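Local coordinates for protein intermedilysin (Streptococcus intermedius, PDB 5IMW) that probably lyses host cells by binding cholesterol-containing membranes and then inserting into them as an oligomeric pore, at residues N21-Q26 with S83-L88; S54-T59 with Q347-Y352; T90-N95 with R228-K233. All coordinates share one frame; numbering follows the deposited sequence.

How the interactions relate
Interactions 1 and 2 meet on strand 346-361, with centres about 12 Å apart: this strand pairs antiparallel with strand 44-59 in interaction 2 and parallel with strand 24-26, which carries part of interaction 1. L23 O to Q347 N and H25 O to N349 N are probable hydrogen bonds joining the two. Interaction 3 lies about 16 Å, centre to centre, from interaction 1, whose I22 touches S232 and K233, and about 27 Å from interaction 2, on the loops after helices 82-85 and 222-227. Along the chain the order is 21-26, 54-59, 83-88, 90-95, 228-233, 347-352. This region is built from distant pieces of sequence, and the strands of interaction 2 lead toward the C-terminal beta sandwich.

Interaction 1 (N21-Q26 with S83-L88); sequences NILTHQ and SLLENL
L85 pushes its two methyls against the turn that carries the chain from helix 19-22 into strand 24-26. Its CG stands anti to its own carbonyl carbon (chi1 -60°), and beyond it the methyls divide the work. CD2 rests on the L23 backbone, 3.8 Å from L23 C, while CD1 reaches the T24 carbonyl oxygen at 3.9 Å and H25 CB at 4.1 Å. Beside this, L23 CD2 meets L84 CD2 at 3.9 Å, the two leucines slanting across each other. This is the close-packed part of the contact, and no hydrogen bond passes between the two segments; I346, F337 and Y333 of the neighbouring strands complete it. L23, whose backbone L85 touches, is the centre of an inverse gamma turn, and next to it T24 OG1 bonds to N21 O at 2.6 Å from above the carbonyl plane.

The other side is looser. H25 gives only CB to the contact: CG lies anti to its backbone N (chi1 172°) and the imidazole leads away from L85. E86 is exposed, and its OE2 remains 6.8 Å from H25 ND1. N87, at positive phi, ends helix 82-85 in a Schellman motif, with L88 N bonded to S83 O at 2.9 Å and N87 N to L84 O. No zinc is bound to this chain here, but H25 and E86 are both ligands of a zinc site seen in a crystal structure of this toxin.

Interaction 2 (S54-T59 with Q347-Y352); sequences SISNAT and QNNTDY
Strands 54-59 and 347-352 run antiparallel at 171°, their axes 4.7 Å apart, with I55-T350 and N57-N348 as hydrogen-bonded pairs and S54-D351, S56-N349 and A58-Q347 as non-hydrogen-bonded pairs between and beyond them. They belong to the two long strands of the elongated sheet that, in cholesterol-dependent cytolysins, joins the upper part of the molecule to the C-terminal beta sandwich. Each hydrogen-bonded pair is closed by two backbone bonds. I55 N reaches T350 O at 3.0 Å, and N348 N reaches N57 O at 2.9 Å. Around the non-hydrogen-bonded pairs, CA-H...O contacts fill in, as from N349 CA to I55 O at 3.2 Å.

The face carrying I55, N57, N348 and T350 is covered by helix 160-167, whose A165 touches both N348 and T350. Here I55 and T350 run alongside each other in the same direction and meet through their CG2 methyls. I55 CG2 also approaches the Y352 ring obliquely, 4.3 Å from CE1. Chi1 of Y352 (65°) puts CG between its backbone N and carbonyl carbon; the ring end comes nearer strand 54-59, with Y352 CE1 4.0 Å from S54 N.

On the other face the A58 methyl lies 3.9 Å from CG of Q347, and D351 stands beside S54, its OD2 held by the backbone N of L30. Back on the helix side, T350 turns its polar branch to its own strand: OG1 is anti to the backbone N and bonds to D351 O at 3.0 Å.

Interaction 3 (T90-N95 with R228-K233); sequences TLIPVN and RGVNSK
The carbonyl oxygen of P93 has the outer half of the R228 side chain laid against it. NE comes nearest, 3.1 Å from P93 O, with CZ of R228 at 3.5 Å and CD at 3.9 Å from the same oxygen; P93 O sits oblique to the guanidinium plane. The R228 chain bends at chi2 (104°), which sets CD, and is extended from there to CZ. V94 CG2 lies over one face of the guanidinium, 4.4 Å from NH1. A charged group thus passes over an apolar side chain, with NE close to P93 O and NH1 weakly bonded to D224 O in the helix that R228 follows.

Nearer the backbone the contact is apolar. P93 CG and R228 CG face each other at 4.3 Å, and I92 CD1 meets V230 CG2 at 3.9 Å, the two side chains crossing at about a right angle. V230 follows G229, which has positive phi (86°) and ends helix 222-227 in a Schellman motif with two bonds back into its last turn. Surrounding groups hold the turn: K79 NZ bonds to R228 O and the Y11 hydroxyl to V230 O. The contact therefore joins the loop between helix 82-85 and strand 99-103 to the one between helix 222-227 and strand 236-244, beside strand 77-79, whose L77 is backbone-bonded to I92.

Interaction 1 (N21-Q26 with S83-L88)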
ATOM      1  N   ASN A  21      20.417  -0.764  -5.634  1.00105.42           N
ATOM      2  CA  ASN A  21      20.896   0.520  -5.139  1.00105.01           C
ATOM      3  C   ASN A  21      20.864   1.582  -6.232  1.00107.94           C
ATOM      4  O   ASN A  21      20.697   2.771  -5.937  1.00 90.93           O
ATOM      5  CB  ASN A  21      22.310   0.383  -4.569  1.00113.99           C
ATOM      6  CG  ASN A  21      22.330   0.407  -3.049  1.00110.07           C
ATOM      7  OD1 ASN A  21      22.629   1.434  -2.438  1.00105.32           O
ATOM      8  ND2 ASN A  21      22.002  -0.724  -2.433  1.00116.77           N
ATOM      9  N   ILE A  22      21.027   1.171  -7.493  1.00105.81           N
ATOM     10  CA  ILE A  22      20.920   2.114  -8.602  1.00 95.27           C
ATOM     11  C   ILE A  22      19.469   2.508  -8.822  1.00 93.25           C
ATOM     12  O   ILE A  22      19.169   3.648  -9.194  1.00 89.67           O
ATOM     13  CB  ILE A  22      21.518   1.518  -9.887  1.00 98.53           C
ATOM     14  CG1 ILE A  22      22.940   1.025  -9.651  1.00105.54           C
ATOM     15  CG2 ILE A  22      21.505   2.559 -11.001  1.00114.89           C
ATOM     16  CD1 ILE A  22      23.467   0.202 -10.790  1.00106.40           C
ATOM     17  N   LEU A  23      18.551   1.571  -8.615  1.00 88.63           N
ATOM     18  CA  LEU A  23      17.129   1.817  -8.825  1.00 85.48           C
ATOM     19  C   LEU A  23      16.467   2.323  -7.550  1.00 85.61           C
ATOM     20  O   LEU A  23      15.393   1.871  -7.156  1.00 87.44           O
ATOM     21  CB  LEU A  23      16.463   0.543  -9.325  1.00 87.41           C
ATOM     22  CG  LEU A  23      17.031   0.025 -10.646  1.00 83.81           C
ATOM     23  CD1 LEU A  23      16.632  -1.419 -10.872  1.00 87.22           C
ATOM     24  CD2 LEU A  23      16.572   0.901 -11.804  1.00 76.71           C
ATOM     25  N   THR A  24      17.123   3.278  -6.896  1.00 84.29           N
ATOM     26  CA  THR A  24      16.667   3.833  -5.630  1.00 83.17           C
ATOM     27  C   THR A  24      16.450   5.329  -5.811  1.00 77.43           C
ATOM     28  O   THR A  24      17.365   6.045  -6.232  1.00 75.04           O
ATOM     29  CB  THR A  24      17.681   3.563  -4.517  1.00 85.10           C
ATOM     30  OG1 THR A  24      18.370   2.336  -4.783  1.00 89.78           O
ATOM     31  CG2 THR A  24      16.979   3.447  -3.175  1.00 81.21           C
ATOM     32  N   HIS A  25      15.239   5.792  -5.509  1.00 76.20           N
ATOM     33  CA  HIS A  25      14.885   7.204  -5.591  1.00 74.04           C
ATOM     34  C   HIS A  25      14.542   7.694  -4.192  1.00 81.53           C
ATOM     35  O   HIS A  25      13.583   7.212  -3.580  1.00 85.53           O
ATOM     36  CB  HIS A  25      13.708   7.428  -6.545  1.00 72.83           C
ATOM     37  CG  HIS A  25      13.176   8.827  -6.526  1.00 82.87           C
ATOM     38  ND1 HIS A  25      13.815   9.875  -7.153  1.00 93.61           N
ATOM     39  CD2 HIS A  25      12.070   9.353  -5.948  1.00 88.76           C
ATOM     40  CE1 HIS A  25      13.124  10.986  -6.965  1.00 96.06           C
ATOM     41  NE2 HIS A  25      12.062  10.696  -6.236  1.00 96.22           N
ATOM     42  N   GLN A  26      15.324   8.648  -3.687  1.00 81.02           N
ATOM     43  CA  GLN A  26      15.145   9.180  -2.340  1.00 82.75           C
ATOM     44  C   GLN A  26      14.437  10.528  -2.431  1.00 84.67           C
ATOM     45  O   GLN A  26      15.004  11.500  -2.942  1.00 73.38           O
ATOM     46  CB  GLN A  26      16.487   9.325  -1.625  1.00 85.28           C
ATOM     47  CG  GLN A  26      16.367   9.485  -0.112  1.00 86.51           C
ATOM     48  CD  GLN A  26      16.249   8.155   0.611  1.00 94.29           C
ATOM     49  OE1 GLN A  26      16.779   7.139   0.157  1.00 91.91           O
ATOM     50  NE2 GLN A  26      15.553   8.155   1.743  1.00 85.96           N
ATOM     51  N   SER A  83      15.465   8.443 -15.837  1.00 75.54           N
ATOM     52  CA  SER A  83      14.174   8.411 -16.518  1.00 87.14           C
ATOM     53  C   SER A  83      13.372   7.164 -16.164  1.00 81.13           C
ATOM     54  O   SER A  83      12.137   7.214 -16.127  1.00 76.56           O
ATOM     55  CB  SER A  83      14.374   8.500 -18.031  1.00 76.92           C
ATOM     56  OG  SER A  83      15.586   7.884 -18.428  1.00 85.28           O
ATOM     57  N   LEU A  84      14.042   6.040 -15.902  1.00 81.68           N
ATOM     58  CA  LEU A  84      13.315   4.822 -15.560  1.00 69.15           C
ATOM     59  C   LEU A  84      12.637   4.940 -14.201  1.00 83.08           C
ATOM     60  O   LEU A  84      11.549   4.385 -14.005  1.00 94.28           O
ATOM     61  CB  LEU A  84      14.259   3.619 -15.579  1.00 67.61           C
ATOM     62  CG  LEU A  84      13.603   2.238 -15.493  1.00 67.56           C
ATOM     63  CD1 LEU A  84      12.817   1.927 -16.755  1.00 69.95           C
ATOM     64  CD2 LEU A  84      14.641   1.156 -15.239  1.00 67.56           C
ATOM     65  N   LEU A  85      13.253   5.654 -13.257  1.00 83.90           N
ATOM     66  CA  LEU A  85      12.641   5.826 -11.944  1.00 67.56           C
ATOM     67  C   LEU A  85      11.408   6.716 -12.021  1.00 67.56           C
ATOM     68  O   LEU A  85      10.445   6.519 -11.274  1.00 81.17           O
ATOM     69  CB  LEU A  85      13.660   6.404 -10.963  1.00 77.22           C
ATOM     70  CG  LEU A  85      14.912   5.552 -10.754  1.00 77.23           C
ATOM     71  CD1 LEU A  85      15.900   6.261  -9.846  1.00 77.66           C
ATOM     72  CD2 LEU A  85      14.550   4.192 -10.182  1.00 78.88           C
ATOM     73  N   GLU A  86      11.420   7.702 -12.915  1.00 67.56           N
ATOM     74  CA  GLU A  86      10.222   8.472 -13.220  1.00 68.26           C
ATOM     75  C   GLU A  86       9.251   7.703 -14.105  1.00 75.73           C
ATOM     76  O   GLU A  86       8.221   8.260 -14.504  1.00 73.11           O
ATOM     77  CB  GLU A  86      10.602   9.791 -13.899  1.00 80.45           C
ATOM     78  CG  GLU A  86      11.376  10.747 -13.004  1.00 83.34           C
ATOM     79  CD  GLU A  86      11.971  11.912 -13.778  1.00 98.52           C
ATOM     80  OE1 GLU A  86      11.794  11.961 -15.014  1.00105.31           O
ATOM     81  OE2 GLU A  86      12.617  12.778 -13.149  1.00 99.34           O
ATOM     82  N   ASN A  87       9.561   6.445 -14.425  1.00 74.34           N
ATOM     83  CA  ASN A  87       8.700   5.596 -15.243  1.00 70.21           C
ATOM     84  C   ASN A  87       8.430   6.217 -16.609  1.00 77.12           C
ATOM     85  O   ASN A  87       7.356   6.034 -17.186  1.00 75.88           O
ATOM     86  CB  ASN A  87       7.384   5.289 -14.525  1.00 78.59           C
ATOM     87  CG  ASN A  87       6.602   4.184 -15.200  1.00 76.52           C
ATOM     88  OD1 ASN A  87       6.918   3.002 -15.050  1.00 77.21           O
ATOM     89  ND2 ASN A  87       5.577   4.560 -15.953  1.00 81.81           N
ATOM     90  N   LEU A  88       9.400   6.973 -17.122  1.00 84.76           N
ATOM     91  CA  LEU A  88       9.395   7.455 -18.504  1.00 76.00           C
ATOM     92  C   LEU A  88      10.706   7.060 -19.177  1.00 75.77           C
ATOM     93  O   LEU A  88      11.518   7.914 -19.547  1.00 75.29           O
ATOM     94  CB  LEU A  88       9.187   8.968 -18.551  1.00 75.27           C
ATOM     95  CG  LEU A  88       7.762   9.464 -18.815  1.00 89.42           C
ATOM     96  CD1 LEU A  88       6.825   9.177 -17.639  1.00 93.25           C
ATOM     97  CD2 LEU A  88       7.777  10.953 -19.146  1.00 82.99           C
TER

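Interaction 2 (S54-T59 with Q347-Y352)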
ATOM      1  N   SER A  54       8.250   7.553   7.338  1.00 92.36           N
ATOM      2  CA  SER A  54       9.015   7.214   6.149  1.00 82.76           C
ATOM      3  C   SER A  54       8.419   5.971   5.499  1.00 80.94           C
ATOM      4  O   SER A  54       7.940   5.067   6.190  1.00 78.92           O
ATOM      5  CB  SER A  54      10.492   6.980   6.491  1.00 90.06           C
ATOM      6  OG  SER A  54      10.673   5.778   7.218  1.00105.79           O
ATOM      7  N   ILE A  55       8.444   5.938   4.168  1.00 95.87           N
ATOM      8  CA  ILE A  55       7.916   4.823   3.393  1.00 89.13           C
ATOM      9  C   ILE A  55       9.006   4.334   2.450  1.00 80.47           C
ATOM     10  O   ILE A  55       9.707   5.139   1.829  1.00 91.78           O
ATOM     11  CB  ILE A  55       6.649   5.222   2.605  1.00 89.44           C
ATOM     12  CG1 ILE A  55       6.197   4.071   1.705  1.00 81.51           C
ATOM     13  CG2 ILE A  55       6.899   6.478   1.778  1.00 85.14           C
ATOM     14  CD1 ILE A  55       4.846   4.289   1.073  1.00 91.26           C
ATOM     15  N   SER A  56       9.150   3.013   2.348  1.00 85.60           N
ATOM     16  CA  SER A  56      10.123   2.391   1.455  1.00 92.69           C
ATOM     17  C   SER A  56       9.422   1.258   0.718  1.00 91.88           C
ATOM     18  O   SER A  56       9.089   0.233   1.324  1.00 94.30           O
ATOM     19  CB  SER A  56      11.340   1.877   2.230  1.00 88.64           C
ATOM     20  OG  SER A  56      11.233   0.488   2.499  1.00102.55           O
ATOM     21  N   ASN A  57       9.194   1.439  -0.582  1.00 89.13           N
ATOM     22  CA  ASN A  57       8.444   0.488  -1.393  1.00 94.22           C
ATOM     23  C   ASN A  57       9.306   0.014  -2.554  1.00 82.89           C
ATOM     24  O   ASN A  57       9.869   0.832  -3.289  1.00 86.59           O
ATOM     25  CB  ASN A  57       7.151   1.117  -1.921  1.00 94.08           C
ATOM     26  CG  ASN A  57       6.271   0.121  -2.647  1.00 96.39           C
ATOM     27  OD1 ASN A  57       5.969   0.288  -3.828  1.00 97.95           O
ATOM     28  ND2 ASN A  57       5.861  -0.930  -1.944  1.00107.65           N
ATOM     29  N   ALA A  58       9.396  -1.303  -2.720  1.00 78.28           N
ATOM     30  CA  ALA A  58      10.178  -1.921  -3.780  1.00 87.49           C
ATOM     31  C   ALA A  58       9.246  -2.718  -4.681  1.00 90.09           C
ATOM     32  O   ALA A  58       8.493  -3.570  -4.198  1.00 97.75           O
ATOM     33  CB  ALA A  58      11.265  -2.829  -3.200  1.00 88.29           C
ATOM     34  N   THR A  59       9.296  -2.440  -5.983  1.00 84.51           N
ATOM     35  CA  THR A  59       8.404  -3.078  -6.940  1.00 81.54           C
ATOM     36  C   THR A  59       9.152  -3.377  -8.229  1.00 81.72           C
ATOM     37  O   THR A  59       9.929  -2.549  -8.713  1.00 88.59           O
ATOM     38  CB  THR A  59       7.189  -2.193  -7.261  1.00 85.41           C
ATOM     39  OG1 THR A  59       7.611  -1.058  -8.027  1.00 90.30           O
ATOM     40  CG2 THR A  59       6.505  -1.712  -5.986  1.00 93.70           C
ATOM     41  N   GLN A 347      13.092   0.881  -6.044  1.00 85.62           N
ATOM     42  CA  GLN A 347      12.839   1.161  -4.637  1.00 79.00           C
ATOM     43  C   GLN A 347      12.695   2.666  -4.458  1.00 78.04           C
ATOM     44  O   GLN A 347      13.621   3.421  -4.773  1.00 67.64           O
ATOM     45  CB  GLN A 347      13.972   0.612  -3.768  1.00 74.44           C
ATOM     46  CG  GLN A 347      13.555   0.244  -2.355  1.00 91.19           C
ATOM     47  CD  GLN A 347      14.585  -0.621  -1.654  1.00 98.19           C
ATOM     48  OE1 GLN A 347      15.670  -0.863  -2.182  1.00104.01           O
ATOM     49  NE2 GLN A 347      14.247  -1.099  -0.460  1.00 99.15           N
ATOM     50  N   ASN A 348      11.540   3.097  -3.963  1.00 82.03           N
ATOM     51  CA  ASN A 348      11.255   4.509  -3.739  1.00 80.22           C
ATOM     52  C   ASN A 348      11.137   4.764  -2.244  1.00 82.04           C
ATOM     53  O   ASN A 348      10.354   4.099  -1.557  1.00 84.68           O
ATOM     54  CB  ASN A 348       9.965   4.933  -4.450  1.00 82.25           C
ATOM     55  CG  ASN A 348      10.009   4.682  -5.946  1.00 86.20           C
ATOM     56  OD1 ASN A 348      10.871   3.955  -6.442  1.00 96.67           O
ATOM     57  ND2 ASN A 348       9.073   5.282  -6.676  1.00 83.31           N
ATOM     58  N   ASN A 349      11.918   5.721  -1.744  1.00 88.57           N
ATOM     59  CA  ASN A 349      11.932   6.065  -0.331  1.00 76.43           C
ATOM     60  C   ASN A 349      11.676   7.557  -0.171  1.00 75.85           C
ATOM     61  O   ASN A 349      12.059   8.363  -1.024  1.00 83.65           O
ATOM     62  CB  ASN A 349      13.271   5.684   0.317  1.00 74.34           C
ATOM     63  CG  ASN A 349      13.666   4.244   0.037  1.00 78.98           C
ATOM     64  OD1 ASN A 349      12.815   3.398  -0.240  1.00 89.51           O
ATOM     65  ND2 ASN A 349      14.961   3.958   0.108  1.00 78.82           N
ATOM     66  N   THR A 350      11.022   7.922   0.928  1.00 83.68           N
ATOM     67  CA  THR A 350      10.710   9.321   1.196  1.00 88.92           C
ATOM     68  C   THR A 350      10.174   9.437   2.616  1.00 83.60           C
ATOM     69  O   THR A 350       9.828   8.440   3.255  1.00 87.34           O
ATOM     70  CB  THR A 350       9.695   9.876   0.189  1.00 74.27           C
ATOM     71  OG1 THR A 350       9.392  11.240   0.504  1.00 94.59           O
ATOM     72  CG2 THR A 350       8.415   9.067   0.217  1.00 83.01           C
ATOM     73  N   ASP A 351      10.122  10.673   3.102  1.00 77.63           N
ATOM     74  CA  ASP A 351       9.455  11.010   4.349  1.00 89.40           C
ATOM     75  C   ASP A 351       8.216  11.843   4.048  1.00 91.05           C
ATOM     76  O   ASP A 351       8.062  12.390   2.951  1.00 80.42           O
ATOM     77  CB  ASP A 351      10.391  11.774   5.293  1.00 82.83           C
ATOM     78  CG  ASP A 351      11.548  10.923   5.781  1.00 86.29           C
ATOM     79  OD1 ASP A 351      11.429   9.681   5.748  1.00 87.96           O
ATOM     80  OD2 ASP A 351      12.574  11.495   6.205  1.00 87.48           O
ATOM     81  N   TYR A 352       7.325  11.931   5.032  1.00 73.20           N
ATOM     82  CA  TYR A 352       6.079  12.660   4.844  1.00 73.90           C
ATOM     83  C   TYR A 352       5.443  12.931   6.200  1.00 76.03           C
ATOM     84  O   TYR A 352       5.758  12.277   7.198  1.00 67.56           O
ATOM     85  CB  TYR A 352       5.112  11.885   3.938  1.00 80.84           C
ATOM     86  CG  TYR A 352       4.621  10.579   4.525  1.00 78.28           C
ATOM     87  CD1 TYR A 352       5.454   9.469   4.601  1.00 78.76           C
ATOM     88  CD2 TYR A 352       3.320  10.453   4.995  1.00 67.56           C
ATOM     89  CE1 TYR A 352       5.008   8.275   5.137  1.00 72.96           C
ATOM     90  CE2 TYR A 352       2.867   9.264   5.531  1.00 67.56           C
ATOM     91  CZ  TYR A 352       3.712   8.179   5.599  1.00 67.56           C
ATOM     92  OH  TYR A 352       3.261   6.993   6.133  1.00 67.56           O
TER

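Interaction 3 (T90-N95 with R228-K233)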
ATOM      1  N   THR A  90      13.851   5.931 -21.515  1.00 86.67           N
ATOM      2  CA  THR A  90      14.350   6.320 -22.827  1.00 81.57           C
ATOM      3  C   THR A  90      15.027   5.130 -23.491  1.00 78.55           C
ATOM      4  O   THR A  90      15.945   4.532 -22.920  1.00 79.28           O
ATOM      5  CB  THR A  90      15.336   7.483 -22.708  1.00 86.69           C
ATOM      6  OG1 THR A  90      14.654   8.634 -22.200  1.00 82.16           O
ATOM      7  CG2 THR A  90      15.951   7.819 -24.062  1.00 85.73           C
ATOM      8  N   LEU A  91      14.577   4.798 -24.697  1.00 86.59           N
ATOM      9  CA  LEU A  91      15.166   3.692 -25.438  1.00 93.17           C
ATOM     10  C   LEU A  91      16.592   4.027 -25.858  1.00 87.43           C
ATOM     11  O   LEU A  91      16.892   5.154 -26.264  1.00 81.37           O
ATOM     12  CB  LEU A  91      14.318   3.372 -26.669  1.00 91.19           C
ATOM     13  CG  LEU A  91      13.167   2.387 -26.457  1.00100.43           C
ATOM     14  CD1 LEU A  91      11.928   2.818 -27.228  1.00 98.49           C
ATOM     15  CD2 LEU A  91      13.592   0.996 -26.892  1.00 99.08           C
ATOM     16  N   ILE A  92      17.476   3.041 -25.749  1.00 83.03           N
ATOM     17  CA  ILE A  92      18.840   3.176 -26.254  1.00 80.55           C
ATOM     18  C   ILE A  92      18.751   3.210 -27.776  1.00 82.45           C
ATOM     19  O   ILE A  92      18.365   2.204 -28.387  1.00 82.67           O
ATOM     20  CB  ILE A  92      19.741   2.026 -25.777  1.00 76.10           C
ATOM     21  CG1 ILE A  92      19.779   1.977 -24.250  1.00 67.56           C
ATOM     22  CG2 ILE A  92      21.151   2.197 -26.332  1.00 83.91           C
ATOM     23  CD1 ILE A  92      20.509   0.775 -23.694  1.00 67.56           C
ATOM     24  N   PRO A  93      19.085   4.329 -28.433  1.00 86.24           N
ATOM     25  CA  PRO A  93      18.988   4.364 -29.899  1.00 95.35           C
ATOM     26  C   PRO A  93      20.100   3.570 -30.566  1.00 89.73           C
ATOM     27  O   PRO A  93      21.212   4.075 -30.750  1.00 93.00           O
ATOM     28  CB  PRO A  93      19.084   5.860 -30.217  1.00 91.64           C
ATOM     29  CG  PRO A  93      19.906   6.417 -29.109  1.00 92.51           C
ATOM     30  CD  PRO A  93      19.578   5.606 -27.884  1.00 94.79           C
ATOM     31  N   VAL A  94      19.806   2.324 -30.938  1.00 93.04           N
ATOM     32  CA  VAL A  94      20.819   1.418 -31.467  1.00 92.42           C
ATOM     33  C   VAL A  94      20.110   0.286 -32.191  1.00 99.19           C
ATOM     34  O   VAL A  94      18.988  -0.088 -31.841  1.00 95.99           O
ATOM     35  CB  VAL A  94      21.734   0.888 -30.333  1.00 89.21           C
ATOM     36  CG1 VAL A  94      20.912   0.157 -29.274  1.00 92.18           C
ATOM     37  CG2 VAL A  94      22.812  -0.018 -30.889  1.00 97.25           C
ATOM     38  N   ASN A  95      20.775  -0.264 -33.204  1.00 97.42           N
ATOM     39  CA  ASN A  95      20.256  -1.435 -33.893  1.00 98.73           C
ATOM     40  C   ASN A  95      20.111  -2.596 -32.914  1.00 96.64           C
ATOM     41  O   ASN A  95      20.692  -2.603 -31.826  1.00101.22           O
ATOM     42  CB  ASN A  95      21.179  -1.824 -35.046  1.00112.67           C
ATOM     43  CG  ASN A  95      21.505  -0.651 -35.946  1.00120.78           C
ATOM     44  OD1 ASN A  95      22.391   0.150 -35.645  1.00113.27           O
ATOM     45  ND2 ASN A  95      20.786  -0.538 -37.054  1.00120.13           N
ATOM     46  N   ARG A 228      26.558   6.183 -26.329  1.00 93.89           N
ATOM     47  CA  ARG A 228      25.154   6.278 -25.944  1.00 88.61           C
ATOM     48  C   ARG A 228      24.951   6.305 -24.433  1.00 86.19           C
ATOM     49  O   ARG A 228      23.800   6.360 -23.987  1.00 99.21           O
ATOM     50  CB  ARG A 228      24.366   5.112 -26.546  1.00 91.70           C
ATOM     51  CG  ARG A 228      23.860   5.361 -27.961  1.00 90.21           C
ATOM     52  CD  ARG A 228      24.683   4.625 -29.007  1.00 94.09           C
ATOM     53  NE  ARG A 228      24.164   4.847 -30.356  1.00100.77           N
ATOM     54  CZ  ARG A 228      24.627   4.249 -31.449  1.00 96.59           C
ATOM     55  NH1 ARG A 228      25.625   3.382 -31.369  1.00110.06           N
ATOM     56  NH2 ARG A 228      24.087   4.518 -32.630  1.00106.34           N
ATOM     57  N   GLY A 229      26.020   6.267 -23.644  1.00 79.30           N
ATOM     58  CA  GLY A 229      25.900   6.350 -22.203  1.00 89.80           C
ATOM     59  C   GLY A 229      25.663   5.035 -21.501  1.00 88.41           C
ATOM     60  O   GLY A 229      25.234   5.039 -20.342  1.00 84.47           O
ATOM     61  N   VAL A 230      25.927   3.909 -22.156  1.00 86.00           N
ATOM     62  CA  VAL A 230      25.728   2.595 -21.555  1.00 84.35           C
ATOM     63  C   VAL A 230      26.998   2.239 -20.791  1.00 80.51           C
ATOM     64  O   VAL A 230      28.024   1.908 -21.391  1.00 90.31           O
ATOM     65  CB  VAL A 230      25.392   1.536 -22.611  1.00 85.42           C
ATOM     66  CG1 VAL A 230      25.144   0.183 -21.955  1.00 80.26           C
ATOM     67  CG2 VAL A 230      24.177   1.964 -23.428  1.00 82.03           C
ATOM     68  N   ASN A 231      26.928   2.305 -19.467  1.00 69.04           N
ATOM     69  CA  ASN A 231      28.083   2.076 -18.609  1.00 75.93           C
ATOM     70  C   ASN A 231      27.575   1.644 -17.238  1.00 84.73           C
ATOM     71  O   ASN A 231      26.391   1.333 -17.069  1.00 91.80           O
ATOM     72  CB  ASN A 231      28.953   3.335 -18.543  1.00 82.15           C
ATOM     73  CG  ASN A 231      28.134   4.590 -18.351  1.00 85.52           C
ATOM     74  OD1 ASN A 231      27.490   4.774 -17.319  1.00 82.27           O
ATOM     75  ND2 ASN A 231      28.146   5.462 -19.350  1.00 81.57           N
ATOM     76  N   SER A 232      28.473   1.625 -16.249  1.00 80.59           N
ATOM     77  CA  SER A 232      28.095   1.179 -14.912  1.00 74.77           C
ATOM     78  C   SER A 232      27.155   2.169 -14.237  1.00 76.44           C
ATOM     79  O   SER A 232      26.221   1.764 -13.536  1.00 83.85           O
ATOM     80  CB  SER A 232      29.343   0.960 -14.062  1.00 83.09           C
ATOM     81  OG  SER A 232      30.085  -0.156 -14.521  1.00 87.49           O
ATOM     82  N   LYS A 233      27.390   3.473 -14.423  1.00 83.31           N
ATOM     83  CA  LYS A 233      26.479   4.465 -13.860  1.00 81.14           C
ATOM     84  C   LYS A 233      25.056   4.203 -14.328  1.00 79.79           C
ATOM     85  O   LYS A 233      24.101   4.317 -13.551  1.00 85.59           O
ATOM     86  CB  LYS A 233      26.877   5.893 -14.256  1.00 88.65           C
ATOM     87  CG  LYS A 233      28.328   6.145 -14.671  1.00 86.23           C
ATOM     88  CD  LYS A 233      28.483   7.543 -15.264  1.00 96.54           C
ATOM     89  CE  LYS A 233      27.861   7.639 -16.661  1.00105.34           C
ATOM     90  NZ  LYS A 233      27.828   9.030 -17.187  1.00124.26           N
TER